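Local coordinates for hypothetical protein (Staphylococcus aureus subsp. aureus, PDB 1QYI) that is of unknown function but probably belongs to the haloacid dehalogenase (HAD)-like hydrolases, a superfamily made up largely of phosphoryl-transfer enzymes, at residues V222-N225 against D226-G229; P285-F288 against S289-A293; N311-K315 against D316-I320; N364-G367 against E368-G371. All coordinates share one frame; numbering follows the deposited sequence.

Interaction 1. Residues V222-N225 against D226-G229; sequences VLLN and DLKG
Asp226 turns its side chain back along the helix onto Val222, one turn earlier, while its own N donates to Val222 O (3.0 Å). With CG anti to its carbonyl carbon (chi1 -56°), the carboxylate runs alongside the Val222 side chain, and OD2 lies 3.5 Å from Val222 CG1. OD2 also comes to 2.9 Å from Val222 O; two acceptors this close would probably repel, but OD2 is paired in a salt bridge with Arg370 of helix 369-373, whose positive charge probably eases the strain. Next, Leu227 N donates to Leu223 O, and the side chain forks over two leucines: CD1 meets Leu223 CD1 at 3.6 Å, CD2 meets Leu224 CD2 at 4.1 Å. All three are buried: Leu223 faces Leu366, while Leu224 and Leu227 rest on Phe6 of strand 3-6, in the parallel sheet of a Rossmann-like, HAD-type core; the chain then turns into strand 233-237. Lys228 continues the ladder, its N bonded to Leu224 O at 3.0 Å. Its bent aliphatic chain lies past that oxygen, with CD 3.7 Å from Leu224 O, before the ammonium makes a weak bond to Tyr257 O. At the last residue of the helix, Gly229 N reaches Asn225 O at 2.9 Å with an N-H...O angle of 149°.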
loop_
_atom_site.group_PDB
_atom_site.type_symbol
_atom_site.label_atom_id
_atom_site.label_comp_id
_atom_site.label_asym_id
_atom_site.label_seq_id
_atom_site.Cartn_x
_atom_site.Cartn_y
_atom_site.Cartn_z
ATOM N N VAL A 222 -17.512 16.706 -11.526
ATOM C CA VAL A 222 -18.128 17.292 -12.719
ATOM C C VAL A 222 -17.699 16.503 -13.952
ATOM O O VAL A 222 -18.471 16.328 -14.892
ATOM C CB VAL A 222 -17.703 18.770 -12.918
ATOM C CG1 VAL A 222 -18.301 19.309 -14.216
ATOM C CG2 VAL A 222 -18.160 19.618 -11.741
ATOM N N LEU A 223 -16.453 16.039 -13.938
ATOM C CA LEU A 223 -15.902 15.253 -15.033
ATOM C C LEU A 223 -16.610 13.911 -15.116
ATOM O O LEU A 223 -16.992 13.469 -16.196
ATOM C CB LEU A 223 -14.398 15.036 -14.825
ATOM C CG LEU A 223 -13.703 13.876 -15.558
ATOM C CD1 LEU A 223 -13.770 14.076 -17.073
ATOM C CD2 LEU A 223 -12.259 13.779 -15.077
ATOM N N LEU A 224 -16.784 13.261 -13.971
ATOM C CA LEU A 224 -17.458 11.963 -13.934
ATOM C C LEU A 224 -18.912 12.108 -14.357
ATOM O O LEU A 224 -19.442 11.281 -15.096
ATOM C CB LEU A 224 -17.386 11.367 -12.525
ATOM C CG LEU A 224 -15.975 11.039 -12.034
ATOM C CD1 LEU A 224 -16.038 10.504 -10.614
ATOM C CD2 LEU A 224 -15.335 10.027 -12.974
ATOM N N ASN A 225 -19.547 13.172 -13.873
ATOM C CA ASN A 225 -20.937 13.466 -14.185
ATOM C C ASN A 225 -21.130 13.656 -15.691
ATOM O O ASN A 225 -22.036 13.072 -16.277
ATOM C CB ASN A 225 -21.372 14.725 -13.427
ATOM C CG ASN A 225 -22.874 14.925 -13.437
ATOM O OD1 ASN A 225 -23.640 14.018 -13.094
ATOM N ND2 ASN A 225 -23.304 16.120 -13.816
ATOM N N ASP A 226 -20.282 14.467 -16.318
ATOM C CA ASP A 226 -20.399 14.686 -17.755
ATOM C C ASP A 226 -20.080 13.397 -18.497
ATOM O O ASP A 226 -20.684 13.106 -19.525
ATOM C CB ASP A 226 -19.453 15.790 -18.234
ATOM C CG ASP A 226 -19.664 17.101 -17.507
ATOM O OD1 ASP A 226 -20.804 17.383 -17.068
ATOM O OD2 ASP A 226 -18.682 17.866 -17.394
ATOM N N LEU A 227 -19.123 12.628 -17.980
ATOM C CA LEU A 227 -18.741 11.362 -18.600
ATOM C C LEU A 227 -19.983 10.492 -18.730
ATOM O O LEU A 227 -20.202 9.851 -19.762
ATOM C CB LEU A 227 -17.693 10.650 -17.746
ATOM C CG LEU A 227 -16.245 10.544 -18.240
ATOM C CD1 LEU A 227 -15.814 11.794 -18.980
ATOM C CD2 LEU A 227 -15.351 10.285 -17.031
ATOM N N LYS A 228 -20.802 10.477 -17.683
ATOM C CA LYS A 228 -22.030 9.702 -17.706
ATOM C C LYS A 228 -22.994 10.382 -18.666
ATOM O O LYS A 228 -23.720 9.716 -19.409
ATOM C CB LYS A 228 -22.625 9.609 -16.296
ATOM C CG LYS A 228 -22.054 8.444 -15.468
ATOM C CD LYS A 228 -21.905 8.819 -14.000
ATOM C CE LYS A 228 -22.953 8.164 -13.129
ATOM N NZ LYS A 228 -22.654 6.725 -12.897
ATOM N N GLY A 229 -22.979 11.711 -18.668
ATOM C CA GLY A 229 -23.856 12.461 -19.554
ATOM C C GLY A 229 -23.614 12.165 -21.029
ATOM O O GLY A 229 -24.504 12.351 -21.867
#

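Interaction 2. Residues P285-F288 against S289-A293; sequences PNPF and SYIAA
Pro287 and Ile291 run alongside each other and form the close-packed flank of this first helical turn. Ile291 N donates to Pro287 O at 2.8 Å, nearly in line with the carbonyl bond. Ile291 CG1, anti to its own carbonyl carbon (chi1 -64°), is laid beside that same oxygen, 3.0 Å from Pro287 O, and the chain ends with CD1 4.2 Å from Pro287 CB. One residue on, Ala292 N bonds to Phe288 O at 2.9 Å. Phe288 swings CG anti to its backbone N (chi1 167°), so that the ring leaves the helix and meets Tyr302 edge-to-face, with Tyr305 and Ile306 of helix 302-307 beside it. The start of helix 288-295 is an Asx turn used as a cap: Asn286 OD1 accepts from Phe288 N at 2.8 Å, the donor lying in the plane of the amide carbonyl. Just before it comes Lys284 in a Gly-Lys-Pro sequence, which probably corresponds to the conserved lysine motif of HAD proteins. Packing is looser on the other flank, where Asn286 O and Ser289 N stand too far apart to bond directly. Water 1 fills the gap, within hydrogen-bonding distance of Asn286 O (2.6 Å), though other acceptors compete for its protons, and accepting from Ser289 N at 3.0 Å. Ser289 OG, 2.6 Å from water 1, leans over the same site.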
loop_
_atom_site.group_PDB
_atom_site.type_symbol
_atom_site.label_atom_id
_atom_site.label_comp_id
_atom_site.label_asym_id
_atom_site.label_seq_id
_atom_site.Cartn_x
_atom_site.Cartn_y
_atom_site.Cartn_z
ATOM N N PRO A 285 -1.510 -7.545 -13.237
ATOM C CA PRO A 285 -1.038 -7.680 -14.621
ATOM C C PRO A 285 -2.121 -8.436 -15.399
ATOM O O PRO A 285 -2.386 -8.149 -16.566
ATOM C CB PRO A 285 0.251 -8.482 -14.474
ATOM C CG PRO A 285 0.724 -8.135 -13.100
ATOM C CD PRO A 285 -0.545 -8.122 -12.284
ATOM N N ASN A 286 -2.754 -9.399 -14.728
ATOM C CA ASN A 286 -3.818 -10.196 -15.326
ATOM C C ASN A 286 -5.075 -9.317 -15.405
ATOM O O ASN A 286 -5.514 -8.755 -14.406
ATOM C CB ASN A 286 -4.090 -11.449 -14.475
ATOM C CG ASN A 286 -5.142 -12.372 -15.096
ATOM O OD1 ASN A 286 -6.287 -11.970 -15.306
ATOM N ND2 ASN A 286 -4.756 -13.615 -15.381
ATOM N N PRO A 287 -5.673 -9.202 -16.601
ATOM C CA PRO A 287 -6.876 -8.399 -16.855
ATOM C C PRO A 287 -8.158 -8.834 -16.134
ATOM O O PRO A 287 -9.211 -8.234 -16.338
ATOM C CB PRO A 287 -7.020 -8.473 -18.372
ATOM C CG PRO A 287 -6.523 -9.850 -18.671
ATOM C CD PRO A 287 -5.289 -9.955 -17.808
ATOM N N PHE A 288 -8.067 -9.852 -15.284
ATOM C CA PHE A 288 -9.230 -10.347 -14.557
ATOM C C PHE A 288 -10.090 -9.290 -13.887
ATOM O O PHE A 288 -11.309 -9.265 -14.076
ATOM C CB PHE A 288 -8.822 -11.343 -13.480
ATOM C CG PHE A 288 -9.928 -11.650 -12.520
ATOM C CD1 PHE A 288 -11.016 -12.416 -12.925
ATOM C CD2 PHE A 288 -9.913 -11.138 -11.227
ATOM C CE1 PHE A 288 -12.076 -12.678 -12.058
ATOM C CE2 PHE A 288 -10.972 -11.394 -10.352
ATOM C CZ PHE A 288 -12.059 -12.167 -10.773
ATOM N N SER A 289 -9.462 -8.443 -13.078
ATOM C CA SER A 289 -10.192 -7.402 -12.363
ATOM C C SER A 289 -10.812 -6.396 -13.321
ATOM O O SER A 289 -11.915 -5.913 -13.086
ATOM C CB SER A 289 -9.276 -6.684 -11.374
ATOM O OG SER A 289 -8.203 -6.048 -12.054
ATOM N N TYR A 290 -10.118 -6.092 -14.413
ATOM C CA TYR A 290 -10.668 -5.160 -15.375
ATOM C C TYR A 290 -11.857 -5.805 -16.067
ATOM O O TYR A 290 -12.838 -5.135 -16.388
ATOM C CB TYR A 290 -9.609 -4.736 -16.400
ATOM C CG TYR A 290 -8.916 -3.439 -16.034
ATOM C CD1 TYR A 290 -9.656 -2.278 -15.808
ATOM C CD2 TYR A 290 -7.530 -3.389 -15.853
ATOM C CE1 TYR A 290 -9.041 -1.096 -15.402
ATOM C CE2 TYR A 290 -6.898 -2.210 -15.445
ATOM C CZ TYR A 290 -7.661 -1.062 -15.218
ATOM O OH TYR A 290 -7.055 0.106 -14.797
ATOM N N ILE A 291 -11.776 -7.115 -16.272
ATOM C CA ILE A 291 -12.849 -7.864 -16.923
ATOM C C ILE A 291 -14.078 -7.958 -16.011
ATOM O O ILE A 291 -15.221 -7.965 -16.478
ATOM C CB ILE A 291 -12.365 -9.286 -17.305
ATOM C CG1 ILE A 291 -11.239 -9.169 -18.337
ATOM C CG2 ILE A 291 -13.523 -10.116 -17.850
ATOM C CD1 ILE A 291 -10.657 -10.502 -18.814
ATOM N N ALA A 292 -13.824 -8.025 -14.709
ATOM C CA ALA A 292 -14.883 -8.105 -13.719
ATOM C C ALA A 292 -15.574 -6.750 -13.592
ATOM O O ALA A 292 -16.781 -6.672 -13.371
ATOM C CB ALA A 292 -14.306 -8.521 -12.383
ATOM N N ALA A 293 -14.793 -5.687 -13.734
ATOM C CA ALA A 293 -15.301 -4.329 -13.636
ATOM C C ALA A 293 -16.075 -3.940 -14.888
ATOM O O ALA A 293 -16.843 -2.969 -14.889
ATOM C CB ALA A 293 -14.154 -3.367 -13.424
HETATM O O HOH W 1 -6.659 -8.181 -12.115
#

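Interaction 3. Residues N311-K315 against D316-I320; sequences NIVNK and DDVFI
The Asn314 amide and the Asp317 carboxylate project together from the turn, with their planes turned 67° apart. Asn314 ND2 donates to Asp317 OD2 at 3.2 Å, a bent bond (139°) whose oxygen is less surely placed; the second flat group, the Phe319 ring, is approached obliquely by Lys315 O, 4.3 Å from CE1. Asn314 and Asp317 are the ends of a type I beta turn, 314-317, that leads into strand 318-322, where Phe319 lies, in the middle of the parallel HAD-type sheet. The turn closes through Asp317 N to Asn314 O at 3.1 Å, straight at the hydrogen (165°) although the donor stands above the carbonyl plane. Water 2 accepts from Asn314 N at 2.8 Å and donates to the same doubtful OD2, bridging backbone and carboxylate. At the corner, Lys315 sends its ammonium away to a salt bridge with Asp360, and Lys315 O takes a bond from Thr337 OG1. Below the polar turn two valines cross at about a right angle and share neighbours in Ala336 and helix 288-295; Val318 CG2 comes down on Val313 CB at 4.0 Å.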
loop_
_atom_site.group_PDB
_atom_site.type_symbol
_atom_site.label_atom_id
_atom_site.label_comp_id
_atom_site.label_asym_id
_atom_site.label_seq_id
_atom_site.Cartn_x
_atom_site.Cartn_y
_atom_site.Cartn_z
ATOM N N ASN A 311 -8.365 -10.193 -26.519
ATOM C CA ASN A 311 -9.156 -9.355 -27.428
ATOM C C ASN A 311 -10.663 -9.627 -27.364
ATOM O O ASN A 311 -11.274 -9.992 -28.362
ATOM C CB ASN A 311 -8.658 -9.561 -28.857
ATOM C CG ASN A 311 -9.207 -8.527 -29.814
ATOM O OD1 ASN A 311 -9.185 -8.716 -31.032
ATOM N ND2 ASN A 311 -9.695 -7.409 -29.267
ATOM N N ILE A 312 -11.259 -9.435 -26.197
ATOM C CA ILE A 312 -12.676 -9.688 -26.037
ATOM C C ILE A 312 -13.522 -8.424 -26.177
ATOM O O ILE A 312 -14.743 -8.470 -26.025
ATOM C CB ILE A 312 -12.961 -10.321 -24.669
ATOM C CG1 ILE A 312 -12.470 -9.390 -23.553
ATOM C CG2 ILE A 312 -12.287 -11.681 -24.587
ATOM C CD1 ILE A 312 -12.965 -9.758 -22.170
ATOM N N VAL A 313 -12.877 -7.295 -26.458
ATOM C CA VAL A 313 -13.598 -6.033 -26.603
ATOM C C VAL A 313 -13.031 -5.185 -27.735
ATOM O O VAL A 313 -11.863 -5.316 -28.095
ATOM C CB VAL A 313 -13.541 -5.196 -25.290
ATOM C CG1 VAL A 313 -14.099 -6.007 -24.121
ATOM C CG2 VAL A 313 -12.105 -4.764 -25.002
ATOM N N ASN A 314 -13.869 -4.325 -28.302
ATOM C CA ASN A 314 -13.417 -3.449 -29.370
ATOM C C ASN A 314 -12.725 -2.238 -28.776
ATOM O O ASN A 314 -13.065 -1.777 -27.684
ATOM C CB ASN A 314 -14.577 -2.981 -30.258
ATOM C CG ASN A 314 -15.128 -4.090 -31.142
ATOM O OD1 ASN A 314 -14.372 -4.875 -31.729
ATOM N ND2 ASN A 314 -16.451 -4.144 -31.262
ATOM N N LYS A 315 -11.766 -1.721 -29.530
ATOM C CA LYS A 315 -10.966 -0.572 -29.147
ATOM C C LYS A 315 -11.776 0.676 -28.774
ATOM O O LYS A 315 -11.325 1.483 -27.963
ATOM C CB LYS A 315 -10.018 -0.247 -30.296
ATOM C CG LYS A 315 -8.693 0.330 -29.887
ATOM C CD LYS A 315 -7.939 -0.629 -28.983
ATOM C CE LYS A 315 -6.429 -0.496 -29.178
ATOM N NZ LYS A 315 -5.960 0.933 -29.161
ATOM N N ASP A 316 -12.962 0.837 -29.356
ATOM C CA ASP A 316 -13.781 2.013 -29.073
ATOM C C ASP A 316 -14.843 1.835 -28.014
ATOM O O ASP A 316 -15.599 2.765 -27.718
ATOM C CB ASP A 316 -14.473 2.519 -30.342
ATOM C CG ASP A 316 -13.672 3.582 -31.053
ATOM O OD1 ASP A 316 -12.923 4.318 -30.365
ATOM O OD2 ASP A 316 -13.807 3.709 -32.288
ATOM N N ASP A 317 -14.903 0.656 -27.419
ATOM C CA ASP A 317 -15.941 0.404 -26.429
ATOM C C ASP A 317 -15.460 0.419 -24.974
ATOM O O ASP A 317 -16.261 0.531 -24.040
ATOM C CB ASP A 317 -16.619 -0.917 -26.776
ATOM C CG ASP A 317 -17.016 -0.981 -28.240
ATOM O OD1 ASP A 317 -17.434 0.066 -28.783
ATOM O OD2 ASP A 317 -16.917 -2.063 -28.855
ATOM N N VAL A 318 -14.147 0.320 -24.788
ATOM C CA VAL A 318 -13.573 0.341 -23.456
ATOM C C VAL A 318 -12.291 1.158 -23.420
ATOM O O VAL A 318 -11.399 0.972 -24.243
ATOM C CB VAL A 318 -13.290 -1.089 -22.953
ATOM C CG1 VAL A 318 -12.847 -1.052 -21.484
ATOM C CG2 VAL A 318 -14.530 -1.962 -23.117
ATOM N N PHE A 319 -12.230 2.072 -22.454
ATOM C CA PHE A 319 -11.091 2.962 -22.233
ATOM C C PHE A 319 -10.587 2.767 -20.801
ATOM O O PHE A 319 -11.272 3.109 -19.825
ATOM C CB PHE A 319 -11.509 4.424 -22.380
ATOM C CG PHE A 319 -11.943 4.801 -23.762
ATOM C CD1 PHE A 319 -11.011 4.949 -24.780
ATOM C CD2 PHE A 319 -13.288 4.987 -24.051
ATOM C CE1 PHE A 319 -11.411 5.281 -26.057
ATOM C CE2 PHE A 319 -13.693 5.319 -25.324
ATOM C CZ PHE A 319 -12.750 5.463 -26.332
ATOM N N ILE A 320 -9.382 2.236 -20.674
ATOM C CA ILE A 320 -8.792 2.016 -19.370
ATOM C C ILE A 320 -7.928 3.224 -19.031
ATOM O O ILE A 320 -7.048 3.607 -19.801
ATOM C CB ILE A 320 -7.971 0.723 -19.365
ATOM C CG1 ILE A 320 -8.927 -0.466 -19.357
ATOM C CG2 ILE A 320 -7.044 0.697 -18.167
ATOM C CD1 ILE A 320 -8.244 -1.818 -19.419
HETATM O O HOH W 2 -16.439 -4.184 -27.179
#

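Interaction 4. Residues N364-G367 against E368-G371; sequences NHLG and ELRG
Asn364 holds the Glu368 carboxylate with both its side chain and its backbone. Its amide plane stands almost upright on the carboxylate (86°), and ND2 sends a good bond to Glu368 OE2 at 2.8 Å, received on the syn lone pair and close to the amide plane. The same N-H, pointing mainly at OE2, also makes a weak bond to OE1. Asn364 N donates to OE1 as well, at 3.3 Å but nearly straight (164°), coming from above the carboxylate plane; two nitrogens, through three bonds of which one is weak, thus limit the rotation of a group that Glu368, extended beyond CG, carries back along the chain. His365 has its CG in the crowded position between backbone N and carbonyl carbon (chi1 53°), which folds the imidazole over the turn. Glu368 CG then lies over one ring face, 4.1 Å from His365 CE1, and ND1 accepts a weak in-plane bond from Gly367 N (3.0 Å). Leu366 points inward: its CD1 meets Leu369 CD2 at 4.3 Å, and both leucines rest on Phe6 of strand 3-6. Leu366 O receives a weak bond from Leu369 N at 3.3 Å, the nitrogen being less surely placed. Gly367 lies along the edge of the imidazole, its CA 3.8 Å from His365 CE1. A short 3-10 turn thus bends the chain from strand 361-363, at one edge of the parallel sheet, into helix 369-373, a beta-to-alpha connection of the Rossmann-like HAD core.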
loop_
_atom_site.group_PDB
_atom_site.type_symbol
_atom_site.label_atom_id
_atom_site.label_comp_id
_atom_site.label_asym_id
_atom_site.label_seq_id
_atom_site.Cartn_x
_atom_site.Cartn_y
_atom_site.Cartn_z
ATOM N N ASN A 364 -1.613 14.322 -18.595
ATOM C CA ASN A 364 -0.905 14.768 -17.391
ATOM C C ASN A 364 -1.643 14.357 -16.129
ATOM O O ASN A 364 -1.030 13.944 -15.150
ATOM C CB ASN A 364 -0.711 16.285 -17.381
ATOM C CG ASN A 364 0.343 16.749 -18.362
ATOM O OD1 ASN A 364 1.507 16.355 -18.285
ATOM N ND2 ASN A 364 -0.061 17.602 -19.292
ATOM N N HIS A 365 -2.964 14.488 -16.152
ATOM C CA HIS A 365 -3.791 14.119 -15.006
ATOM C C HIS A 365 -5.243 13.868 -15.417
ATOM O O HIS A 365 -5.648 14.176 -16.538
ATOM C CB HIS A 365 -3.702 15.210 -13.928
ATOM C CG HIS A 365 -4.004 16.586 -14.435
ATOM N ND1 HIS A 365 -5.268 16.986 -14.796
ATOM C CD2 HIS A 365 -3.191 17.652 -14.646
ATOM C CE1 HIS A 365 -5.230 18.247 -15.208
ATOM N NE2 HIS A 365 -3.982 18.667 -15.125
ATOM N N LEU A 366 -6.018 13.302 -14.502
ATOM C CA LEU A 366 -7.417 12.989 -14.764
ATOM C C LEU A 366 -8.203 14.108 -15.446
ATOM O O LEU A 366 -9.157 13.843 -16.172
ATOM C CB LEU A 366 -8.125 12.611 -13.462
ATOM C CG LEU A 366 -9.529 12.024 -13.624
ATOM C CD1 LEU A 366 -9.439 10.718 -14.395
ATOM C CD2 LEU A 366 -10.171 11.799 -12.257
ATOM N N GLY A 367 -7.808 15.354 -15.212
ATOM C CA GLY A 367 -8.520 16.473 -15.807
ATOM C C GLY A 367 -8.416 16.548 -17.320
ATOM O O GLY A 367 -9.410 16.782 -18.021
ATOM N N GLU A 368 -7.205 16.341 -17.820
ATOM C CA GLU A 368 -6.925 16.386 -19.245
ATOM C C GLU A 368 -7.543 15.219 -20.002
ATOM O O GLU A 368 -7.214 14.981 -21.165
ATOM C CB GLU A 368 -5.408 16.410 -19.471
ATOM C CG GLU A 368 -4.772 17.768 -19.205
ATOM C CD GLU A 368 -3.260 17.762 -19.380
ATOM O OE1 GLU A 368 -2.758 16.959 -20.201
ATOM O OE2 GLU A 368 -2.576 18.578 -18.712
ATOM N N LEU A 369 -8.445 14.501 -19.345
ATOM C CA LEU A 369 -9.099 13.349 -19.966
ATOM C C LEU A 369 -10.096 13.754 -21.050
ATOM O O LEU A 369 -10.351 12.988 -21.983
ATOM C CB LEU A 369 -9.810 12.507 -18.902
ATOM C CG LEU A 369 -10.608 11.298 -19.397
ATOM C CD1 LEU A 369 -9.674 10.300 -20.069
ATOM C CD2 LEU A 369 -11.322 10.641 -18.228
ATOM N N ARG A 370 -10.664 14.950 -20.931
ATOM C CA ARG A 370 -11.618 15.419 -21.927
ATOM C C ARG A 370 -10.948 15.576 -23.292
ATOM O O ARG A 370 -11.550 15.287 -24.327
ATOM C CB ARG A 370 -12.218 16.762 -21.516
ATOM C CG ARG A 370 -13.353 16.690 -20.524
ATOM C CD ARG A 370 -14.012 18.053 -20.430
ATOM N NE ARG A 370 -15.137 18.080 -19.511
ATOM C CZ ARG A 370 -15.030 17.930 -18.197
ATOM N NH1 ARG A 370 -13.841 17.742 -17.643
ATOM N NH2 ARG A 370 -16.118 17.975 -17.433
ATOM N N GLY A 371 -9.700 16.037 -23.279
ATOM C CA GLY A 371 -8.961 16.238 -24.512
ATOM C C GLY A 371 -8.869 14.979 -25.338
ATOM O O GLY A 371 -8.922 15.026 -26.564
#

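The four contacts follow one another along the chain in the order 1, 2, 3, 4, and all belong to the parallel-sheet domain. Interactions 1 and 4 have centres about 13 Å apart: helix 217-229 touches helix 369-373 through the Asp226-Arg370 salt bridge and, through Leu223, the turn before it at Leu366. Interactions 2 and 3, with centres also about 13 Å apart, meet where Tyr290 OH packs on Ile320 CG2, linking helix 288-295 to strand 318-322. The two pairs do not touch: the centres of interactions 1 and 2 are about 23 Å apart. Phe6 of strand 3-6 supports the first pair; the second includes strand 318-322, next to strand 3-6, consistent with helical layers flanking a HAD-type sheet.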